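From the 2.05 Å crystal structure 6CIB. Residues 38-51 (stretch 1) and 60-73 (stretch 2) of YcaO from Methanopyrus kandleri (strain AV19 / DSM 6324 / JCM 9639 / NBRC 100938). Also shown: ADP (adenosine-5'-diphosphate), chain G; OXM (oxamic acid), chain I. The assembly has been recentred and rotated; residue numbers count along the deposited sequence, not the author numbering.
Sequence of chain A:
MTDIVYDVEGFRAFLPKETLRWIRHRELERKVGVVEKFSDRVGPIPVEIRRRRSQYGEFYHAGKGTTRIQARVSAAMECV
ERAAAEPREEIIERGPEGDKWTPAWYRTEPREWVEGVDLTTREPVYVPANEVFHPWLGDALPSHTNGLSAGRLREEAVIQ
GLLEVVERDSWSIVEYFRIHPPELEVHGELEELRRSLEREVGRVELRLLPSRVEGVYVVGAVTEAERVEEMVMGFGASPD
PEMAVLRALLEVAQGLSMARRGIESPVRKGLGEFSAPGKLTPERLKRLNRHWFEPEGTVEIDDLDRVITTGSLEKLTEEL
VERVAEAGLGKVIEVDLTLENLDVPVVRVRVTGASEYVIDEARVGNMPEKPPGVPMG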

# COMPACT_ATOMS: atom_id res chain seq x y z
N PHE A 38 -0.20 -16.09 14.28
CA PHE A 38 -1.49 -15.93 14.97
C PHE A 38 -2.61 -15.78 13.94
O PHE A 38 -2.45 -15.10 12.93
N SER A 39 -3.76 -16.39 14.24
CA SER A 39 -4.96 -16.22 13.42
C SER A 39 -6.06 -15.48 14.16
O SER A 39 -6.48 -15.89 15.25
N ASP A 40 -6.51 -14.39 13.57
CA ASP A 40 -7.63 -13.61 14.10
C ASP A 40 -8.79 -13.65 13.11
O ASP A 40 -8.62 -14.03 11.96
N ARG A 41 -9.97 -13.26 13.57
CA ARG A 41 -11.08 -12.99 12.68
C ARG A 41 -11.81 -11.77 13.22
O ARG A 41 -12.29 -11.77 14.36
N VAL A 42 -11.86 -10.72 12.41
CA VAL A 42 -12.51 -9.48 12.83
C VAL A 42 -13.82 -9.40 12.07
O VAL A 42 -13.83 -9.21 10.84
N GLY A 43 -14.92 -9.58 12.80
CA GLY A 43 -16.23 -9.87 12.21
C GLY A 43 -16.06 -11.06 11.28
O GLY A 43 -15.57 -12.10 11.71
N PRO A 44 -16.37 -10.87 9.98
CA PRO A 44 -16.20 -11.97 9.02
C PRO A 44 -14.80 -12.05 8.39
O PRO A 44 -14.56 -12.96 7.59
N ILE A 45 -13.89 -11.13 8.73
CA ILE A 45 -12.60 -11.01 8.04
C ILE A 45 -11.45 -11.73 8.75
O ILE A 45 -11.09 -11.37 9.88
N PRO A 46 -10.85 -12.74 8.08
CA PRO A 46 -9.64 -13.40 8.57
C PRO A 46 -8.45 -12.44 8.54
O PRO A 46 -8.20 -11.80 7.51
N VAL A 47 -7.75 -12.35 9.67
CA VAL A 47 -6.52 -11.57 9.78
C VAL A 47 -5.42 -12.49 10.31
O VAL A 47 -5.66 -13.33 11.17
N GLU A 48 -4.21 -12.33 9.78
CA GLU A 48 -3.07 -13.16 10.13
C GLU A 48 -1.93 -12.30 10.67
O GLU A 48 -1.62 -11.24 10.11
N ILE A 49 -1.32 -12.74 11.76
CA ILE A 49 -0.20 -11.98 12.35
C ILE A 49 1.04 -12.84 12.36
O ILE A 49 0.98 -14.03 12.68
N ARG A 50 2.16 -12.23 11.98
CA ARG A 50 3.46 -12.90 11.98
C ARG A 50 4.46 -12.16 12.86
O ARG A 50 4.56 -10.93 12.81
N ARG A 51 5.16 -12.92 13.70
CA ARG A 51 6.34 -12.43 14.40
C ARG A 51 7.56 -12.90 13.60
O ARG A 51 7.74 -14.10 13.37
N TYR A 60 6.48 -7.40 14.06
CA TYR A 60 5.15 -7.93 13.77
C TYR A 60 4.70 -7.49 12.38
O TYR A 60 4.79 -6.31 12.04
N HIS A 61 4.24 -8.45 11.58
CA HIS A 61 3.66 -8.17 10.27
C HIS A 61 2.27 -8.80 10.22
O HIS A 61 2.01 -9.81 10.88
N ALA A 62 1.39 -8.19 9.43
CA ALA A 62 0.03 -8.67 9.31
C ALA A 62 -0.36 -8.92 7.86
O ALA A 62 0.17 -8.28 6.94
N GLY A 63 -1.27 -9.87 7.68
CA GLY A 63 -1.94 -10.12 6.42
C GLY A 63 -3.42 -10.25 6.67
O GLY A 63 -3.86 -10.37 7.82
N LYS A 64 -4.19 -10.21 5.59
CA LYS A 64 -5.64 -10.28 5.66
C LYS A 64 -6.18 -10.62 4.29
O LYS A 64 -5.43 -10.59 3.31
N GLY A 65 -7.47 -10.93 4.24
CA GLY A 65 -8.14 -11.30 2.99
C GLY A 65 -9.60 -11.64 3.25
O GLY A 65 -10.05 -11.65 4.40
N THR A 66 -10.35 -11.91 2.18
CA THR A 66 -11.73 -12.36 2.34
C THR A 66 -11.80 -13.82 2.77
O THR A 66 -12.83 -14.26 3.30
N THR A 67 -10.73 -14.57 2.52
CA THR A 67 -10.63 -15.99 2.88
C THR A 67 -9.39 -16.21 3.74
O THR A 67 -8.44 -15.42 3.69
N ARG A 68 -9.39 -17.30 4.50
CA ARG A 68 -8.27 -17.65 5.38
C ARG A 68 -7.03 -17.94 4.55
O ARG A 68 -5.92 -17.59 4.95
N ILE A 69 -7.24 -18.58 3.39
CA ILE A 69 -6.15 -18.84 2.45
C ILE A 69 -5.48 -17.52 2.03
O ILE A 69 -4.26 -17.37 2.16
N GLN A 70 -6.27 -16.55 1.56
CA GLN A 70 -5.70 -15.26 1.10
C GLN A 70 -5.01 -14.49 2.23
O GLN A 70 -3.96 -13.90 2.01
N ALA A 71 -5.59 -14.53 3.43
CA ALA A 71 -4.97 -13.91 4.60
C ALA A 71 -3.60 -14.51 4.90
O ALA A 71 -2.67 -13.79 5.27
N ARG A 72 -3.49 -15.83 4.73
CA ARG A 72 -2.24 -16.55 4.99
C ARG A 72 -1.19 -16.30 3.91
O ARG A 72 0.00 -16.23 4.21
N VAL A 73 -1.63 -16.16 2.66
CA VAL A 73 -0.77 -15.73 1.55
C VAL A 73 -0.28 -14.29 1.79
O VAL A 73 0.91 -14.02 1.71

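Stretch 1 folds into a hairpin, strand 38-42 and strand 45-51, and strand 60-64 pairs antiparallel with its second arm before the chain turns into helix 68-73, which packs over the face bearing Glu 48 and Arg 50, roughly along strand 45-51 (27° between their directions).

Tyr 60 (chi1 m) lies on the face of Val 47 and Ile 49. Tyr 60 CD1 rests 3.9 Å from Ile 49 CG2, and Phe 38 CE2 lies at the edge of the Tyr 60 ring, 4.4 Å from Tyr 60 CE1; a broad aromatic ring can reach both strands of the hairpin. His 61 (m) points to the other face, while its backbone pairs with Arg 50: Arg 50 N donates to His 61 O at 2.7 Å. Ala 62, opposite Ile 49, keeps its small methyl on the Tyr 60 face.

Gly 63 pairs with Glu 48, Glu 48 N to Gly 63 O being 2.8 Å. A CB here would clash with Ala 71 O, so glycine lets the helix lie close. Lys 64 (chi1 p) begins beside Val 47, Lys 64 CB to Val 47 CG2 4.3 Å, but its long chain leads away and Lys 64 NZ donates to ADP O2A at 2.7 Å, a natural match of amine and phosphate. At Gly 65 a CB would clash with Gln 70 CG. Thr 66 points away, though a water links Thr 66 O (2.7 Å) to Pro 44 O (2.9 Å). Thr 67 (p) caps the helix, Thr 67 OG1 accepting from Gln 70 N at 3.1 Å.

Arg 68 (t, p, p) is the hub. Its flat guanidinium is sandwiched between Pro 46 CB on one face and Ser 39 CB on the other, leaving its edge free for polar partners. Arg 68 NH1 forms a salt bridge with Glu 48 OE2 (2.8 Å), Arg 68 NH2 donates to Asp 40 O (2.9 Å), and oxamic acid is held by Arg 68 NE to OXM O2 (2.7 Å) and Arg 68 NH2 to OXM O3 (2.8 Å). Arg 41 NH1 also donates to OXM O3 (2.9 Å), so this oxygen serves two like charges.

Ile 69 faces away, and Gln 70 (t) turns to the adenine, Gln 70 NE2 donating to ADP N7 at 2.8 Å. Ala 71 points toward the sheet, Ala 71 CB lying 3.7 Å from Glu 48 CG. Arg 72 (m, t, t) extends NH2 to Ser 39 OG (3.2 Å) and makes a weak, salt-bridging bond from NE to Glu 48 OE2 (3.4 Å). A second water joins Arg 72 O to Arg 50 NH2. Val 73 (t) faces away from stretch 1.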

# COMPACT_ATOMS: atom_id res chain seq x y z
CB PHE A 38 -1.48 -14.68 15.85
CG PHE A 38 -0.42 -14.68 16.92
CD1 PHE A 38 -0.64 -15.31 18.15
CD2 PHE A 38 0.80 -14.02 16.70
CE1 PHE A 38 0.34 -15.30 19.14
CE2 PHE A 38 1.78 -14.00 17.69
CZ PHE A 38 1.55 -14.64 18.91
CB SER A 39 -5.48 -17.58 12.94
OG SER A 39 -4.55 -18.18 12.07
CB ASP A 40 -7.19 -12.16 14.37
CG ASP A 40 -6.31 -12.02 15.62
OD1 ASP A 40 -6.06 -13.03 16.31
OD2 ASP A 40 -5.85 -10.88 15.91
CB ARG A 41 -12.03 -14.20 12.56
CG ARG A 41 -12.86 -14.25 11.27
CD ARG A 41 -13.67 -15.55 11.11
NE ARG A 41 -14.33 -15.85 12.37
CZ ARG A 41 -14.07 -16.87 13.17
NH1 ARG A 41 -13.22 -17.84 12.84
NH2 ARG A 41 -14.74 -16.93 14.31
CB VAL A 42 -11.61 -8.24 12.62
CG1 VAL A 42 -12.34 -6.96 12.99
CG2 VAL A 42 -10.33 -8.37 13.44
CB PRO A 44 -17.22 -11.63 7.94
CG PRO A 44 -17.21 -10.13 7.90
CD PRO A 44 -16.94 -9.67 9.32
CB ILE A 45 -12.19 -9.53 7.74
CG1 ILE A 45 -13.25 -8.81 6.88
CG2 ILE A 45 -10.80 -9.46 7.09
CD1 ILE A 45 -13.63 -9.52 5.58
CB PRO A 46 -9.41 -14.54 7.57
CG PRO A 46 -10.67 -14.67 6.80
CD PRO A 46 -11.32 -13.33 6.82
CB VAL A 47 -6.69 -10.32 10.70
CG1 VAL A 47 -5.38 -9.54 10.83
CG2 VAL A 47 -7.79 -9.40 10.18
CB GLU A 48 -2.60 -13.95 8.91
CG GLU A 48 -3.55 -15.06 8.49
CD GLU A 48 -3.52 -16.25 9.45
OE1 GLU A 48 -2.42 -16.66 9.87
OE2 GLU A 48 -4.60 -16.78 9.77
CB ILE A 49 -0.53 -11.42 13.77
CG1 ILE A 49 -1.67 -10.40 13.70
CG2 ILE A 49 0.67 -10.73 14.41
CD1 ILE A 49 -3.00 -10.97 14.11
CB ARG A 50 3.99 -13.02 10.54
CG ARG A 50 3.07 -13.79 9.58
CD ARG A 50 3.05 -15.29 9.88
NE ARG A 50 2.11 -16.04 9.04
CZ ARG A 50 0.82 -16.22 9.31
NH1 ARG A 50 0.28 -15.72 10.42
NH2 ARG A 50 0.05 -16.92 8.46
CB ARG A 51 6.37 -12.94 15.85
CG ARG A 51 7.47 -12.35 16.71
CD ARG A 51 7.25 -12.61 18.20
NE ARG A 51 7.32 -14.03 18.55
CZ ARG A 51 8.43 -14.69 18.90
NH1 ARG A 51 9.60 -14.07 18.95
NH2 ARG A 51 8.38 -15.98 19.19
CB TYR A 60 4.13 -7.50 14.83
CG TYR A 60 4.31 -8.20 16.15
CD1 TYR A 60 3.78 -9.48 16.37
CD2 TYR A 60 5.02 -7.59 17.20
CE1 TYR A 60 3.95 -10.13 17.59
CE2 TYR A 60 5.19 -8.22 18.43
CZ TYR A 60 4.66 -9.49 18.62
OH TYR A 60 4.82 -10.12 19.83
CB HIS A 61 4.53 -8.71 9.13
CG HIS A 61 5.96 -8.29 9.21
ND1 HIS A 61 6.38 -6.99 9.03
CD2 HIS A 61 7.09 -9.01 9.46
CE1 HIS A 61 7.69 -6.92 9.16
NE2 HIS A 61 8.15 -8.14 9.42
CB ALA A 62 -0.95 -7.72 9.98
CB LYS A 64 -6.25 -8.96 6.19
CG LYS A 64 -6.34 -7.78 5.22
CD LYS A 64 -4.98 -7.19 4.89
CE LYS A 64 -5.10 -5.81 4.26
NZ LYS A 64 -3.85 -5.51 3.51
CB THR A 66 -12.56 -12.16 1.06
OG1 THR A 66 -11.94 -12.88 -0.01
CG2 THR A 66 -12.63 -10.68 0.69
CB THR A 67 -10.50 -16.90 1.63
OG1 THR A 67 -9.34 -16.51 0.89
CG2 THR A 67 -11.75 -16.82 0.73
CB ARG A 68 -8.65 -18.85 6.28
CG ARG A 68 -7.57 -19.30 7.28
CD ARG A 68 -7.21 -18.23 8.32
NE ARG A 68 -8.37 -17.80 9.11
CZ ARG A 68 -8.39 -16.76 9.93
NH1 ARG A 68 -7.31 -16.00 10.11
NH2 ARG A 68 -9.51 -16.47 10.59
CB ILE A 69 -6.58 -19.70 1.23
CG1 ILE A 69 -6.77 -21.18 1.63
CG2 ILE A 69 -5.52 -19.64 0.13
CD1 ILE A 69 -7.48 -22.05 0.59
CB GLN A 70 -6.75 -14.37 0.39
CG GLN A 70 -6.26 -12.97 -0.03
CD GLN A 70 -5.02 -12.96 -0.93
OE1 GLN A 70 -4.67 -13.95 -1.57
NE2 GLN A 70 -4.34 -11.80 -0.97
CB ALA A 71 -5.89 -14.01 5.80
CB ARG A 72 -2.51 -18.05 5.24
CG ARG A 72 -3.11 -18.27 6.62
CD ARG A 72 -3.42 -19.70 6.99
NE ARG A 72 -3.92 -19.75 8.36
CZ ARG A 72 -4.66 -20.72 8.88
NH1 ARG A 72 -5.02 -21.78 8.17
NH2 ARG A 72 -5.05 -20.63 10.15
CB VAL A 73 -1.49 -15.83 0.19
CG1 VAL A 73 -0.65 -15.21 -0.93
CG2 VAL A 73 -1.80 -17.29 -0.15
PB ADP G . -1.10 -4.63 0.81
O1B ADP G . -0.14 -4.75 -0.36
O2B ADP G . -2.06 -3.46 0.72
O3B ADP G . -0.46 -4.79 2.18
PA ADP G . -2.02 -7.37 1.05
O1A ADP G . -3.07 -8.05 0.23
O2A ADP G . -2.17 -7.44 2.55
O3A ADP G . -2.11 -5.85 0.57
O5' ADP G . -0.58 -7.94 0.60
C5' ADP G . 0.62 -7.96 1.38
C4' ADP G . 1.80 -8.40 0.49
O4' ADP G . 1.54 -9.70 -0.05
C3' ADP G . 2.01 -7.50 -0.73
O3' ADP G . 3.40 -7.50 -1.10
C2' ADP G . 1.20 -8.18 -1.82
O2' ADP G . 1.64 -7.83 -3.13
C1' ADP G . 1.41 -9.65 -1.49
N9 ADP G . 0.28 -10.51 -1.89
C8 ADP G . -0.97 -10.44 -1.40
N7 ADP G . -1.77 -11.36 -1.98
C5 ADP G . -1.03 -12.07 -2.84
C6 ADP G . -1.26 -13.20 -3.76
N6 ADP G . -2.49 -13.76 -3.86
N1 ADP G . -0.21 -13.64 -4.50
C2 ADP G . 1.02 -13.08 -4.41
N3 ADP G . 1.30 -12.05 -3.58
C4 ADP G . 0.34 -11.51 -2.78
C1 OXM I . -12.41 -20.42 9.94
N1 OXM I . -13.23 -20.38 10.99
O1 OXM I . -12.42 -21.35 9.13
C2 OXM I . -11.48 -19.30 9.76
O2 OXM I . -10.50 -19.45 8.99
O3 OXM I . -11.69 -18.23 10.37
O HOH W 1 -14.52 -12.77 4.70
O HOH W 2 1.06 -17.94 6.07